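Side-chain contact in chorismate mutase (Clostridium thermocellum, PDB 1XHO), which probably catalyses the rearrangement of chorismate to prephenate, a step toward phenylalanine and tyrosine: residues F76-T79 with K80-A84. Numbering follows the deposited sequence.
Sequences FTVT and KDLDA
Thr79 and Asp81 meet side by side within the type I beta turn Thr79 to Leu82, which follows strand 71-78 and leads toward helix 89-93. Thr79 OG1 gives its proton to Asp81 OD1 at 2.7 Å. The oxygen is met on its syn side, 20° out of the carboxylate plane. Thr79 carries OG1 between its backbone N and carbonyl carbon (chi1 42°), and Asp81 holds CG in the same way (chi1 45°). Together with the bend of the turn, these torsions bring hydroxyl and carboxylate alongside each other. The turn itself is closed by Leu82 N, bonded to Thr79 O at 2.9 Å. Next to it, Val78, at the end of the strand, meets Leu82 at an angle, with Val78 CB 3.9 Å from Leu82 CB. Val78 CG2 also reaches Leu82 O at 3.3 Å. Both side chains pack on Ile117 of strand 116-124. Further out, backbone N-H groups fix the polar pair: Cys116 N bonds Thr79 OG1, and Lys115 N bonds Asp81 OD1. OD1 thus takes two hydrogen bonds, which would probably favour the charged carboxylate. Val78 also packs on Ile107 of the second subunit. Lys80 points away from the strand end, and its NZ forms a salt bridge with Asp108 OD2.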
# COMPACT_ATOMS: atom_id res chain seq x y z
N PHE C 76 4.85 4.03 3.82
CA PHE C 76 5.33 5.39 3.59
C PHE C 76 5.29 5.74 2.11
O PHE C 76 5.57 4.90 1.26
CB PHE C 76 6.77 5.51 4.05
CG PHE C 76 6.98 5.17 5.50
CD1 PHE C 76 7.01 6.18 6.47
CD2 PHE C 76 7.19 3.86 5.89
CE1 PHE C 76 7.23 5.87 7.81
CE2 PHE C 76 7.40 3.54 7.24
CZ PHE C 76 7.43 4.55 8.20
N THR C 77 4.95 6.99 1.80
CA THR C 77 5.18 7.55 0.46
C THR C 77 5.92 8.87 0.57
O THR C 77 5.77 9.61 1.55
CB THR C 77 3.89 7.79 -0.36
OG1 THR C 77 3.06 8.78 0.28
CG2 THR C 77 3.11 6.47 -0.58
N VAL C 78 6.73 9.15 -0.44
CA VAL C 78 7.30 10.47 -0.61
C VAL C 78 7.00 10.93 -2.02
O VAL C 78 6.85 10.11 -2.94
CB VAL C 78 8.83 10.52 -0.34
CG1 VAL C 78 9.14 10.02 1.06
CG2 VAL C 78 9.60 9.70 -1.38
N THR C 79 6.90 12.24 -2.19
CA THR C 79 6.76 12.85 -3.50
C THR C 79 8.07 12.72 -4.29
O THR C 79 9.15 12.55 -3.72
CB THR C 79 6.32 14.34 -3.35
OG1 THR C 79 7.04 14.96 -2.29
CG2 THR C 79 4.87 14.40 -3.03
N LYS C 80 7.96 12.80 -5.61
CA LYS C 80 9.09 12.60 -6.55
C LYS C 80 10.37 13.40 -6.21
O LYS C 80 11.50 12.93 -6.42
CB LYS C 80 8.62 12.95 -7.97
CG LYS C 80 9.61 12.66 -9.06
CD LYS C 80 8.90 12.45 -10.40
CE LYS C 80 8.08 13.66 -10.82
NZ LYS C 80 7.64 13.55 -12.25
N ASP C 81 10.17 14.61 -5.68
CA ASP C 81 11.28 15.49 -5.29
C ASP C 81 12.07 15.04 -4.05
O ASP C 81 13.06 15.65 -3.73
CB ASP C 81 10.78 16.93 -5.08
CG ASP C 81 9.49 16.99 -4.26
OD1 ASP C 81 9.27 16.14 -3.38
OD2 ASP C 81 8.68 17.89 -4.52
N LEU C 82 11.62 13.99 -3.35
CA LEU C 82 12.39 13.40 -2.25
C LEU C 82 12.94 12.02 -2.63
O LEU C 82 12.16 11.11 -2.95
CB LEU C 82 11.53 13.27 -0.99
CG LEU C 82 10.89 14.54 -0.43
CD1 LEU C 82 10.09 14.20 0.84
CD2 LEU C 82 11.95 15.62 -0.15
N ASP C 83 14.26 11.86 -2.58
CA ASP C 83 14.92 10.56 -2.83
C ASP C 83 16.14 10.29 -1.91
O ASP C 83 16.81 9.28 -2.08
CB ASP C 83 15.36 10.44 -4.31
CG ASP C 83 16.51 11.40 -4.69
OD1 ASP C 83 17.01 12.15 -3.84
OD2 ASP C 83 16.92 11.40 -5.88
N ALA C 84 16.40 11.18 -0.96
CA ALA C 84 17.65 11.13 -0.19
C ALA C 84 17.68 10.00 0.84
O ALA C 84 18.77 9.55 1.22
CB ALA C 84 17.92 12.48 0.49